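Local coordinates for protein EvdO2 (Micromonospora carbonacea, PDB 4XAB) that probably catalyses an oxidative cyclization in orthosomycin biosynthesis, as a metal-dependent oxygenase of the phytanoyl-CoA dioxygenase family with a double-stranded beta-helix fold, at residues A[14-19]-A[100-104]; A[72-78]-A[112-118]; A[147-153]-A[200-204]; A[166-172]-A[210-214]. One frame throughout, in Å; residues are numbered along the deposited sequence. Where two conformers were deposited one is given.

Contact 1 (A[14-19]-A[100-104])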
loop_
_atom_site.group_PDB
_atom_site.type_symbol
_atom_site.label_atom_id
_atom_site.label_comp_id
_atom_site.label_asym_id
_atom_site.label_seq_id
_atom_site.Cartn_x
_atom_site.Cartn_y
_atom_site.Cartn_z
ATOM N N ASP A 14 1.545 18.789 -7.090
ATOM C CA ASP A 14 1.402 17.428 -6.559
ATOM C C ASP A 14 1.104 16.461 -7.698
ATOM O O ASP A 14 1.714 15.401 -7.803
ATOM C CB ASP A 14 0.289 17.338 -5.513
ATOM C CG ASP A 14 0.610 18.098 -4.244
ATOM O OD1 ASP A 14 1.747 17.974 -3.741
ATOM O OD2 ASP A 14 -0.277 18.824 -3.756
ATOM N N ARG A 15 0.144 16.828 -8.544
ATOM C CA ARG A 15 -0.225 15.975 -9.658
ATOM C C ARG A 15 0.921 15.836 -10.654
ATOM O O ARG A 15 1.155 14.742 -11.199
ATOM C CB ARG A 15 -1.472 16.526 -10.359
ATOM C CG ARG A 15 -1.974 15.664 -11.499
ATOM C CD ARG A 15 -3.109 16.363 -12.242
ATOM N NE ARG A 15 -3.403 15.718 -13.518
ATOM C CZ ARG A 15 -2.819 16.041 -14.669
ATOM N NH1 ARG A 15 -1.903 16.999 -14.703
ATOM N NH2 ARG A 15 -3.144 15.400 -15.783
ATOM N N GLU A 16 1.622 16.939 -10.896
ATOM C CA GLU A 16 2.695 16.951 -11.862
ATOM C C GLU A 16 3.818 16.012 -11.429
ATOM O O GLU A 16 4.339 15.240 -12.234
ATOM C CB GLU A 16 3.218 18.371 -12.059
ATOM C CG GLU A 16 4.411 18.455 -12.989
ATOM C CD GLU A 16 5.009 19.850 -13.040
ATOM O OE1 GLU A 16 4.927 20.578 -12.021
ATOM O OE2 GLU A 16 5.562 20.213 -14.100
ATOM N N GLU A 17 4.181 16.060 -10.156
ATOM C CA GLU A 17 5.271 15.205 -9.695
ATOM C C GLU A 17 4.813 13.755 -9.589
ATOM O O GLU A 17 5.603 12.836 -9.836
ATOM C CB GLU A 17 5.834 15.710 -8.364
ATOM C CG GLU A 17 6.584 17.048 -8.481
ATOM C CD GLU A 17 7.638 17.054 -9.584
ATOM O OE1 GLU A 17 8.485 16.134 -9.622
ATOM O OE2 GLU A 17 7.618 17.985 -10.418
ATOM N N PHE A 18 3.545 13.532 -9.245
ATOM C CA PHE A 18 3.013 12.170 -9.316
ATOM C C PHE A 18 3.162 11.585 -10.726
ATOM O O PHE A 18 3.580 10.438 -10.882
ATOM C CB PHE A 18 1.544 12.112 -8.877
ATOM C CG PHE A 18 0.917 10.749 -9.051
ATOM C CD1 PHE A 18 1.173 9.733 -8.127
ATOM C CD2 PHE A 18 0.100 10.476 -10.138
ATOM C CE1 PHE A 18 0.608 8.468 -8.299
ATOM C CE2 PHE A 18 -0.463 9.219 -10.315
ATOM C CZ PHE A 18 -0.206 8.216 -9.388
ATOM N N ARG A 19 2.838 12.366 -11.757
ATOM C CA ARG A 19 2.907 11.870 -13.130
ATOM C C ARG A 19 4.338 11.619 -13.563
ATOM O O ARG A 19 4.633 10.641 -14.246
ATOM C CB ARG A 19 2.266 12.861 -14.109
ATOM C CG ARG A 19 0.820 13.149 -13.844
ATOM C CD ARG A 19 0.017 11.888 -13.739
ATOM N NE ARG A 19 -1.403 12.202 -13.668
ATOM C CZ ARG A 19 -2.193 12.324 -14.728
ATOM N NH1 ARG A 19 -1.708 12.148 -15.953
ATOM N NH2 ARG A 19 -3.472 12.616 -14.559
ATOM N N ALA A 100 -8.265 13.123 -9.591
ATOM C CA ALA A 100 -7.376 14.172 -10.084
ATOM C C ALA A 100 -6.086 13.592 -10.655
ATOM O O ALA A 100 -5.605 14.019 -11.705
ATOM C CB ALA A 100 -7.055 15.160 -8.974
ATOM N N PHE A 101 -5.529 12.606 -9.965
ATOM C CA PHE A 101 -4.247 12.044 -10.372
ATOM C C PHE A 101 -4.369 11.126 -11.594
ATOM O O PHE A 101 -3.421 11.000 -12.363
ATOM C CB PHE A 101 -3.598 11.270 -9.222
ATOM C CG PHE A 101 -2.917 12.151 -8.193
ATOM C CD1 PHE A 101 -3.155 13.513 -8.149
ATOM C CD2 PHE A 101 -2.044 11.600 -7.270
ATOM C CE1 PHE A 101 -2.529 14.317 -7.200
ATOM C CE2 PHE A 101 -1.410 12.392 -6.317
ATOM C CZ PHE A 101 -1.652 13.751 -6.285
ATOM N N LEU A 102 -5.519 10.472 -11.760
ATOM C CA LEU A 102 -5.704 9.542 -12.875
ATOM C C LEU A 102 -6.427 10.164 -14.068
ATOM O O LEU A 102 -6.543 9.530 -15.113
ATOM C CB LEU A 102 -6.477 8.299 -12.415
ATOM C CG LEU A 102 -5.831 7.405 -11.357
ATOM C CD1 LEU A 102 -6.847 6.420 -10.829
ATOM C CD2 LEU A 102 -4.643 6.666 -11.939
ATOM N N ASP A 103 -6.912 11.393 -13.911
ATOM C CA ASP A 103 -7.744 12.046 -14.926
ATOM C C ASP A 103 -8.953 11.194 -15.290
ATOM O O ASP A 103 -9.285 11.025 -16.468
ATOM C CB ASP A 103 -6.937 12.359 -16.185
ATOM C CG ASP A 103 -5.974 13.499 -15.985
ATOM O OD1 ASP A 103 -6.406 14.557 -15.484
ATOM O OD2 ASP A 103 -4.781 13.329 -16.313
ATOM N N MET A 104 -9.609 10.671 -14.263
ATOM C CA MET A 104 -10.802 9.854 -14.431
ATOM C C MET A 104 -11.899 10.313 -13.496
ATOM O O MET A 104 -11.619 10.734 -12.373
ATOM C CB MET A 104 -10.491 8.392 -14.154
ATOM C CG MET A 104 -9.553 7.784 -15.134
ATOM S SD MET A 104 -9.213 6.104 -14.613
ATOM C CE MET A 104 -10.875 5.460 -14.431
#
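Asp14 and Arg15 start the contact by laying backbone against the Phe101 ring: Asp14 O is 4.0 Å from Phe101 CZ, and Arg15 CA reaches CE1. From there the Arg15 side chain, in the conformer given, runs out extended, CG anti to the backbone N (chi1 -177°), which carries the guanidinium along helix 89-102 to its C-terminal end. Its NE makes a weak hydrogen bond to Ala100 O, 3.3 Å, and its NH2 a salt bridge to Asp103 OD2 at 2.7 Å. The carboxylate oxygen receives this N-H on its syn lone pair and lies in the guanidinium plane, though the two flat groups are turned 57° apart. One turn on, Phe18 stacks on Phe101 in an offset pair, centroids 4.8 Å apart, with Phe101 CD2 over one face of the Phe18 ring and Phe18 CB over a face of Phe101. Arg19 bends at chi2, brings its NH2 to the same Asp103 OD2 and with Arg15 forms a salt-bridge network, though the Arg19 separation is doubtfully short. Asp103 is the first residue past the helix. Beneath the two rings lie Leu144 of strand 139-149 and Val208 of strand 206-210, so helices 12-21 and 89-102 pack together over the sheet.

Contact 2 (A[72-78]-A[112-118])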
loop_
_atom_site.group_PDB
_atom_site.type_symbol
_atom_site.label_atom_id
_atom_site.label_comp_id
_atom_site.label_asym_id
_atom_site.label_seq_id
_atom_site.Cartn_x
_atom_site.Cartn_y
_atom_site.Cartn_z
ATOM N N LEU A 72 3.476 -10.598 7.070
ATOM C CA LEU A 72 3.088 -9.275 7.520
ATOM C C LEU A 72 1.606 -9.292 7.868
ATOM O O LEU A 72 0.787 -9.649 7.030
ATOM C CB LEU A 72 3.373 -8.247 6.427
ATOM C CG LEU A 72 3.233 -6.776 6.779
ATOM C CD1 LEU A 72 4.213 -6.428 7.878
ATOM C CD2 LEU A 72 3.483 -5.943 5.531
ATOM N N PRO A 73 1.255 -8.928 9.107
ATOM C CA PRO A 73 -0.165 -8.890 9.471
ATOM C C PRO A 73 -0.957 -7.950 8.570
ATOM O O PRO A 73 -0.637 -6.764 8.463
ATOM C CB PRO A 73 -0.144 -8.373 10.917
ATOM C CG PRO A 73 1.188 -8.781 11.422
ATOM C CD PRO A 73 2.124 -8.642 10.264
ATOM N N GLN A 74 -1.982 -8.473 7.918
ATOM C CA GLN A 74 -2.777 -7.632 7.044
ATOM C C GLN A 74 -4.181 -8.160 6.862
ATOM O O GLN A 74 -4.439 -9.358 6.986
ATOM C CB GLN A 74 -2.083 -7.461 5.685
ATOM C CG GLN A 74 -1.667 -8.729 4.989
ATOM C CD GLN A 74 -0.497 -8.505 4.043
ATOM O OE1 GLN A 74 0.519 -9.195 4.118
ATOM N NE2 GLN A 74 -0.636 -7.533 3.148
ATOM N N ILE A 75 -5.094 -7.238 6.593
ATOM C CA ILE A 75 -6.490 -7.566 6.356
ATOM C C ILE A 75 -6.920 -7.005 5.008
ATOM O O ILE A 75 -6.925 -5.795 4.810
ATOM C CB ILE A 75 -7.394 -7.002 7.467
ATOM C CG1 ILE A 75 -6.973 -7.566 8.827
ATOM C CG2 ILE A 75 -8.844 -7.314 7.185
ATOM C CD1 ILE A 75 -7.551 -6.822 10.008
ATOM N N ILE A 76 -7.255 -7.883 4.071
ATOM C CA ILE A 76 -7.759 -7.422 2.786
ATOM C C ILE A 76 -9.223 -7.013 2.960
ATOM O O ILE A 76 -9.997 -7.703 3.618
ATOM C CB ILE A 76 -7.613 -8.496 1.684
ATOM C CG1 ILE A 76 -8.143 -7.975 0.347
ATOM C CG2 ILE A 76 -8.316 -9.781 2.080
ATOM C CD1 ILE A 76 -7.469 -6.698 -0.116
ATOM N N LYS A 77 -9.580 -5.869 2.388
ATOM C CA LYS A 77 -10.929 -5.313 2.489
ATOM C C LYS A 77 -11.467 -5.251 3.923
ATOM O O LYS A 77 -12.499 -5.849 4.230
ATOM C CB LYS A 77 -11.885 -6.108 1.597
ATOM C CG LYS A 77 -11.604 -5.903 0.128
ATOM C CD LYS A 77 -12.440 -6.824 -0.756
ATOM C CE LYS A 77 -12.187 -6.532 -2.227
ATOM N NZ LYS A 77 -12.653 -7.631 -3.117
ATOM N N PRO A 78 -10.784 -4.494 4.798
ATOM C CA PRO A 78 -11.240 -4.372 6.187
ATOM C C PRO A 78 -12.614 -3.710 6.285
ATOM O O PRO A 78 -13.287 -3.828 7.312
ATOM C CB PRO A 78 -10.160 -3.500 6.832
ATOM C CG PRO A 78 -9.624 -2.688 5.687
ATOM C CD PRO A 78 -9.611 -3.642 4.536
ATOM N N TYR A 112 -11.020 -0.586 -3.293
ATOM C CA TYR A 112 -11.116 -1.412 -2.100
ATOM C C TYR A 112 -10.072 -0.964 -1.083
ATOM O O TYR A 112 -9.141 -0.214 -1.409
ATOM C CB TYR A 112 -10.942 -2.900 -2.437
ATOM C CG TYR A 112 -9.608 -3.245 -3.053
ATOM C CD1 TYR A 112 -9.422 -3.192 -4.432
ATOM C CD2 TYR A 112 -8.530 -3.631 -2.258
ATOM C CE1 TYR A 112 -8.202 -3.501 -4.999
ATOM C CE2 TYR A 112 -7.303 -3.944 -2.821
ATOM C CZ TYR A 112 -7.152 -3.881 -4.190
ATOM O OH TYR A 112 -5.940 -4.190 -4.753
ATOM N N GLY A 113 -10.229 -1.434 0.149
ATOM C CA GLY A 113 -9.339 -1.063 1.235
ATOM C C GLY A 113 -8.377 -2.186 1.565
ATOM O O GLY A 113 -8.571 -3.329 1.162
ATOM N N HIS A 114 -7.331 -1.861 2.308
ATOM C CA HIS A 114 -6.337 -2.847 2.691
ATOM C C HIS A 114 -5.659 -2.341 3.970
ATOM O O HIS A 114 -5.153 -1.222 4.004
ATOM C CB HIS A 114 -5.332 -3.068 1.547
ATOM C CG HIS A 114 -4.259 -4.067 1.855
ATOM N ND1 HIS A 114 -3.061 -4.105 1.172
ATOM C CD2 HIS A 114 -4.204 -5.069 2.764
ATOM C CE1 HIS A 114 -2.312 -5.081 1.653
ATOM N NE2 HIS A 114 -2.983 -5.684 2.618
ATOM N N ALA A 115 -5.683 -3.156 5.021
ATOM C CA ALA A 115 -5.114 -2.762 6.305
ATOM C C ALA A 115 -3.838 -3.533 6.572
ATOM O O ALA A 115 -3.766 -4.744 6.337
ATOM C CB ALA A 115 -6.109 -2.978 7.424
ATOM N N ILE A 116 -2.837 -2.819 7.070
ATOM C CA ILE A 116 -1.533 -3.391 7.349
ATOM C C ILE A 116 -1.077 -2.959 8.726
ATOM O O ILE A 116 -1.189 -1.785 9.079
ATOM C CB ILE A 116 -0.475 -2.944 6.316
ATOM C CG1 ILE A 116 -0.876 -3.372 4.908
ATOM C CG2 ILE A 116 0.914 -3.484 6.690
ATOM C CD1 ILE A 116 -0.111 -2.627 3.835
ATOM N N LEU A 117 -0.580 -3.912 9.511
ATOM C CA LEU A 117 0.113 -3.576 10.747
ATOM C C LEU A 117 1.483 -4.254 10.743
ATOM O O LEU A 117 1.567 -5.471 10.618
ATOM C CB LEU A 117 -0.717 -4.002 11.967
ATOM C CG LEU A 117 -0.199 -3.649 13.363
ATOM C CD1 LEU A 117 -1.361 -3.536 14.327
ATOM C CD2 LEU A 117 0.799 -4.686 13.869
ATOM N N LYS A 118 2.543 -3.452 10.848
ATOM C CA LYS A 118 3.902 -3.963 11.013
ATOM C C LYS A 118 4.226 -4.017 12.488
ATOM O O LYS A 118 4.398 -2.970 13.113
ATOM C CB LYS A 118 4.937 -3.080 10.315
ATOM C CG LYS A 118 4.838 -3.030 8.822
ATOM C CD LYS A 118 6.010 -2.243 8.253
ATOM C CE LYS A 118 7.337 -2.924 8.524
ATOM N NZ LYS A 118 7.580 -4.034 7.563
#
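Ile75 and Ala115 face each other at the apolar centre, CB to CB 4.2 Å, and Pro78 CG packs on the Ala115 methyl at 3.9 Å. Tyr42 and Leu45 of helix 32-45 cover this face of the sheet. Between the two residues runs the hydrogen-bonded pair of an antiparallel bridge, Ile75 N to Ala115 O at 2.8 Å and Ala115 N to Ile75 O at 2.9 Å, the latter almost straight at 178°. On the other face Leu72 sends CD2 against Ile116 CG2, 3.7 Å, while its second methyl, CD1, lies against the aliphatic part of Lys118. Farther along, Ile76 CD1 meets the Tyr112 ring obliquely. Ile76 CG1 lies anti to the backbone N (chi1 180°), which leans the terminal methyl across to the partner strand. Leu117 N bonds Pro73 O, and at the opposite end Lys77 N bonds Gly113 O, more bent at 138°. The Gln74 amide and the His114 ring lie nearly coplanar, edge to edge. Backbone bonds thus fix the register of strand 74-76 on the margin of the sheet, with one face packed under a helix and a mixed polar and apolar face toward the nickel side, where the His114 side chain is about 7 Å from the nickel.

Contact 3 (A[147-153]-A[200-204])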
loop_
_atom_site.group_PDB
_atom_site.type_symbol
_atom_site.label_atom_id
_atom_site.label_comp_id
_atom_site.label_asym_id
_atom_site.label_seq_id
_atom_site.Cartn_x
_atom_site.Cartn_y
_atom_site.Cartn_z
ATOM N N TRP A 147 -1.653 5.156 0.466
ATOM C CA TRP A 147 -1.150 4.522 1.677
ATOM C C TRP A 147 -1.162 5.564 2.788
ATOM O O TRP A 147 -0.269 6.399 2.829
ATOM C CB TRP A 147 0.275 4.013 1.395
ATOM C CG TRP A 147 0.993 3.096 2.374
ATOM C CD1 TRP A 147 0.999 1.722 2.366
ATOM C CD2 TRP A 147 1.909 3.490 3.412
ATOM N NE1 TRP A 147 1.819 1.246 3.369
ATOM C CE2 TRP A 147 2.388 2.307 4.021
ATOM C CE3 TRP A 147 2.352 4.724 3.896
ATOM C CZ2 TRP A 147 3.290 2.326 5.097
ATOM C CZ3 TRP A 147 3.254 4.738 4.970
ATOM C CH2 TRP A 147 3.708 3.548 5.551
ATOM N N THR A 148 -2.179 5.542 3.648
ATOM C CA THR A 148 -2.289 6.536 4.727
ATOM C C THR A 148 -1.730 5.929 5.998
ATOM O O THR A 148 -2.174 4.855 6.413
ATOM C CB THR A 148 -3.749 6.967 4.985
ATOM O OG1 THR A 148 -4.305 7.554 3.803
ATOM C CG2 THR A 148 -3.835 7.961 6.160
ATOM N N THR A 149 -0.766 6.592 6.623
ATOM C CA THR A 149 -0.173 6.006 7.819
ATOM C C THR A 149 -0.904 6.506 9.060
ATOM O O THR A 149 -1.363 7.648 9.105
ATOM C CB THR A 149 1.334 6.313 7.914
ATOM O OG1 THR A 149 1.901 5.610 9.021
ATOM C CG2 THR A 149 1.599 7.827 8.063
ATOM N N LEU A 150 -1.038 5.631 10.054
ATOM C CA LEU A 150 -1.657 5.992 11.328
ATOM C C LEU A 150 -0.598 6.398 12.340
ATOM O O LEU A 150 -0.912 6.908 13.419
ATOM C CB LEU A 150 -2.473 4.824 11.897
ATOM C CG LEU A 150 -3.555 4.195 11.029
ATOM C CD1 LEU A 150 -4.488 3.327 11.886
ATOM C CD2 LEU A 150 -4.326 5.260 10.264
ATOM N N ASP A 151 0.658 6.147 11.982
ATOM C CA ASP A 151 1.792 6.335 12.877
ATOM C C ASP A 151 2.874 7.106 12.150
ATOM O O ASP A 151 2.837 7.192 10.919
ATOM C CB ASP A 151 2.341 4.981 13.334
ATOM C CG ASP A 151 1.308 4.160 14.071
ATOM O OD1 ASP A 151 0.936 4.559 15.187
ATOM O OD2 ASP A 151 0.852 3.130 13.533
ATOM N N GLU A 152 3.839 7.658 12.887
ATOM C CA GLU A 152 5.051 8.123 12.226
ATOM C C GLU A 152 5.604 6.985 11.369
ATOM O O GLU A 152 5.663 5.834 11.815
ATOM C CB GLU A 152 6.119 8.587 13.228
ATOM C CG GLU A 152 7.372 9.098 12.513
ATOM C CD GLU A 152 8.433 9.656 13.443
ATOM O OE1 GLU A 152 8.477 9.257 14.626
ATOM O OE2 GLU A 152 9.238 10.492 12.979
ATOM N N ALA A 153 6.001 7.303 10.144
ATOM C CA ALA A 153 6.655 6.338 9.283
ATOM C C ALA A 153 8.046 6.843 8.940
ATOM O O ALA A 153 8.197 7.904 8.345
ATOM C CB ALA A 153 5.851 6.102 8.031
ATOM N N PRO A 200 9.378 9.157 4.193
ATOM C CA PRO A 200 8.868 9.196 5.564
ATOM C C PRO A 200 7.624 10.077 5.667
ATOM O O PRO A 200 7.431 10.978 4.844
ATOM C CB PRO A 200 10.040 9.778 6.354
ATOM C CG PRO A 200 11.254 9.428 5.537
ATOM C CD PRO A 200 10.773 9.623 4.118
ATOM N N LEU A 201 6.785 9.785 6.656
ATOM C CA LEU A 201 5.509 10.462 6.851
ATOM C C LEU A 201 5.245 10.685 8.318
ATOM O O LEU A 201 5.705 9.920 9.164
ATOM C CB LEU A 201 4.354 9.647 6.280
ATOM C CG LEU A 201 4.389 9.392 4.774
ATOM C CD1 LEU A 201 3.286 8.425 4.417
ATOM C CD2 LEU A 201 4.245 10.696 3.966
ATOM N N ALA A 202 4.476 11.726 8.605
ATOM C CA ALA A 202 3.921 11.922 9.935
ATOM C C ALA A 202 2.547 11.252 9.961
ATOM O O ALA A 202 2.001 10.927 8.896
ATOM C CB ALA A 202 3.821 13.409 10.246
ATOM N N PRO A 203 1.983 11.023 11.160
ATOM C CA PRO A 203 0.657 10.402 11.232
ATOM C C PRO A 203 -0.389 11.176 10.432
ATOM O O PRO A 203 -0.444 12.403 10.499
ATOM C CB PRO A 203 0.328 10.441 12.727
ATOM C CG PRO A 203 1.642 10.518 13.402
ATOM C CD PRO A 203 2.525 11.314 12.503
ATOM N N GLY A 204 -1.182 10.453 9.646
ATOM C CA GLY A 204 -2.180 11.080 8.797
ATOM C C GLY A 204 -1.659 11.477 7.432
ATOM O O GLY A 204 -2.439 11.892 6.574
#
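Leu201 lays its CD1 methyl against the edge of the Trp147 indole, 3.7 Å from CZ3 and in the plane of the ring. The contact joins the end of strand 139-149, part of the double-stranded beta-helix, to the loop that leads into strand 206-210. Leu201 CG sits beside its own backbone N, anti to the carbonyl carbon (chi1 -62°), and this aims the branch at the tryptophan while CB stays on Thr149 CG2. Ala153 and Leu201 form a single antiparallel bridge: Ala153 N gives a nearly straight bond to Leu201 O at 2.8 Å, and Leu201 N returns one to Ala153 O at 2.9 Å. Between these bonds and Gly204 the Pro203 ring packs against the backbone of 150-152, its CG 3.6 Å from Glu152 N. The turn at 150-152 is steadied from within, since Thr149 OG1 donates to Asp151 O. The Asp151 carboxylate forms a salt bridge with Arg227, and Leu150 packs on helix 32-45. The indole, about 7 Å from the nickel, also touches Val207, Ala228 and Val230. At the far end Gly204 N closes the contact with a hydrogen bond to Thr149 O, 2.9 Å at 159°.

Contact 4 (A[166-172]-A[210-214])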
loop_
_atom_site.group_PDB
_atom_site.type_symbol
_atom_site.label_atom_id
_atom_site.label_comp_id
_atom_site.label_asym_id
_atom_site.label_seq_id
_atom_site.Cartn_x
_atom_site.Cartn_y
_atom_site.Cartn_z
ATOM N N GLY A 166 9.930 4.793 -12.500
ATOM C CA GLY A 166 9.851 3.376 -12.836
ATOM C C GLY A 166 8.521 2.944 -13.420
ATOM O O GLY A 166 8.414 1.869 -14.021
ATOM N N HIS A 167 7.493 3.759 -13.225
ATOM C CA HIS A 167 6.180 3.446 -13.776
ATOM C C HIS A 167 6.136 3.607 -15.298
ATOM O O HIS A 167 5.162 3.192 -15.922
ATOM C CB HIS A 167 5.093 4.312 -13.127
ATOM C CG HIS A 167 5.270 5.780 -13.356
ATOM N ND1 HIS A 167 6.490 6.410 -13.238
ATOM C CD2 HIS A 167 4.384 6.738 -13.721
ATOM C CE1 HIS A 167 6.344 7.700 -13.503
ATOM N NE2 HIS A 167 5.075 7.922 -13.787
ATOM N N ARG A 168 7.169 4.210 -15.897
ATOM C CA ARG A 168 7.248 4.294 -17.356
ATOM C C ARG A 168 8.133 3.198 -17.926
ATOM O O ARG A 168 8.289 3.086 -19.132
ATOM C CB ARG A 168 7.768 5.660 -17.802
ATOM C CG ARG A 168 6.771 6.774 -17.590
ATOM C CD ARG A 168 7.266 8.039 -18.250
ATOM N NE ARG A 168 8.605 8.396 -17.778
ATOM C CZ ARG A 168 8.856 9.223 -16.763
ATOM N NH1 ARG A 168 7.861 9.803 -16.097
ATOM N NH2 ARG A 168 10.112 9.476 -16.415
ATOM N N GLY A 169 8.719 2.401 -17.036
ATOM C CA GLY A 169 9.532 1.265 -17.446
ATOM C C GLY A 169 8.668 0.023 -17.568
ATOM O O GLY A 169 7.443 0.091 -17.454
ATOM N N PRO A 170 9.302 -1.134 -17.791
ATOM C CA PRO A 170 8.518 -2.366 -17.903
ATOM C C PRO A 170 7.996 -2.833 -16.554
ATOM O O PRO A 170 8.445 -2.359 -15.497
ATOM C CB PRO A 170 9.526 -3.371 -18.467
ATOM C CG PRO A 170 10.844 -2.891 -17.937
ATOM C CD PRO A 170 10.752 -1.377 -17.897
ATOM N N VAL A 171 7.047 -3.758 -16.588
ATOM C CA VAL A 171 6.815 -4.596 -15.427
ATOM C C VAL A 171 8.023 -5.516 -15.404
ATOM O O VAL A 171 8.222 -6.333 -16.298
ATOM C CB VAL A 171 5.496 -5.368 -15.498
ATOM C CG1 VAL A 171 5.380 -6.309 -14.291
ATOM C CG2 VAL A 171 4.332 -4.387 -15.526
ATOM N N LEU A 172 8.854 -5.303 -14.395
ATOM C CA LEU A 172 10.133 -5.978 -14.220
ATOM C C LEU A 172 9.961 -7.462 -13.964
ATOM O O LEU A 172 8.898 -7.896 -13.539
ATOM C CB LEU A 172 10.870 -5.320 -13.055
ATOM C CG LEU A 172 11.220 -3.863 -13.332
ATOM C CD1 LEU A 172 11.578 -3.130 -12.050
ATOM C CD2 LEU A 172 12.361 -3.803 -14.350
ATOM N N ASP A 210 1.546 4.836 -8.433
ATOM C CA ASP A 210 1.003 4.142 -9.603
ATOM C C ASP A 210 1.164 2.620 -9.493
ATOM O O ASP A 210 2.072 2.130 -8.828
ATOM C CB ASP A 210 1.698 4.662 -10.863
ATOM C CG ASP A 210 1.084 4.117 -12.142
ATOM O OD1 ASP A 210 1.585 3.107 -12.693
ATOM O OD2 ASP A 210 0.087 4.700 -12.591
ATOM N N PHE A 211 0.282 1.876 -10.151
ATOM C CA PHE A 211 0.383 0.425 -10.180
ATOM C C PHE A 211 1.741 -0.070 -10.684
ATOM O O PHE A 211 2.140 -1.205 -10.386
ATOM C CB PHE A 211 -0.728 -0.163 -11.062
ATOM C CG PHE A 211 -2.067 -0.261 -10.386
ATOM C CD1 PHE A 211 -2.211 0.011 -9.040
ATOM C CD2 PHE A 211 -3.187 -0.633 -11.117
ATOM C CE1 PHE A 211 -3.453 -0.089 -8.423
ATOM C CE2 PHE A 211 -4.424 -0.746 -10.503
ATOM C CZ PHE A 211 -4.555 -0.467 -9.156
ATOM N N ARG A 212 2.449 0.745 -11.463
ATOM C CA ARG A 212 3.713 0.273 -12.046
ATOM C C ARG A 212 4.961 0.858 -11.364
ATOM O O ARG A 212 6.084 0.549 -11.748
ATOM C CB ARG A 212 3.741 0.580 -13.543
ATOM C CG ARG A 212 4.493 -0.443 -14.374
ATOM C CD ARG A 212 4.251 -0.218 -15.856
ATOM N NE ARG A 212 3.036 -0.868 -16.340
ATOM C CZ ARG A 212 2.702 -0.945 -17.626
ATOM N NH1 ARG A 212 3.486 -0.393 -18.541
ATOM N NH2 ARG A 212 1.589 -1.561 -17.999
ATOM N N THR A 213 4.787 1.695 -10.352
ATOM C CA THR A 213 5.972 2.224 -9.679
ATOM C C THR A 213 6.606 1.203 -8.738
ATOM O O THR A 213 5.957 0.741 -7.809
ATOM C CB THR A 213 5.626 3.487 -8.880
ATOM O OG1 THR A 213 4.939 4.389 -9.743
ATOM C CG2 THR A 213 6.899 4.152 -8.328
ATOM N N PRO A 214 7.885 0.858 -8.966
ATOM C CA PRO A 214 8.508 -0.090 -8.031
ATOM C C PRO A 214 8.616 0.499 -6.630
ATOM O O PRO A 214 8.929 1.693 -6.474
ATOM C CB PRO A 214 9.904 -0.329 -8.634
ATOM C CG PRO A 214 9.769 0.062 -10.085
ATOM C CD PRO A 214 8.789 1.225 -10.066
HETATM O O HOH W 1 5.317 1.514 -18.239
#
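Close to the nickel site, whose ligand His215 follows directly after 210-214, His167 and Arg212 bring two loops together. His167 CB rests on Thr213 OG1 at 3.4 Å, the two side chains side by side and pointing the same way, and Asp210 OD1 lies 3.7 Å from the same CB. The ring then leads off to helix 12-21, where NE2 hydrogen-bonds Arg19 O, while Thr213 OG1 hydrogen-bonds Gly22 O. Arg212 passes its aliphatic chain across the other loop, CD against His167 O at 3.5 Å and NE near the Val171 CG2 methyl. A bend at chi3 (-85°) turns the guanidinium toward one water, which accepts from NH1 at 2.7 Å and donates to His167 O and Gly169 O; Arg212 NH2 also salt-bridges Glu132. The two loops have no direct hydrogen bond, and this water is one polar link between them. Pro214 CD packs against Gly166 CA, 3.7 Å. Gln130 ties both loops by hydrogen bonds, to Pro170 O and Leu172 N on one side and Arg212 O on the other. Asp210 OD1 accepts from Arg212 N at 2.8 Å: an Asx turn within a type I beta turn that leads into the metal-binding histidine.

Contacts 1 and 4 are directly joined: His167 NE2 lies 2.8 Å from Arg19 O, a probable hydrogen bond, and Phe18 CE1 packs on Asp210 N, so the helix pair and the two loops share a border. Contacts 2 and 3 reach the same sheet, their nearest atoms about 4 Å apart. Contact 2 sits across the centre of the chain from contacts 1 and 4. The nickel, held by His129, Asp131 and His215, is about 7 Å from the side chains of His114 in contact 2 and Trp147 in contact 3, about 9 Å from that of Thr213 in contact 4, and about 13 Å from that of Phe18 in contact 1. A bound imidazole close to Trp147 and Ile116 may mark an adjoining pocket.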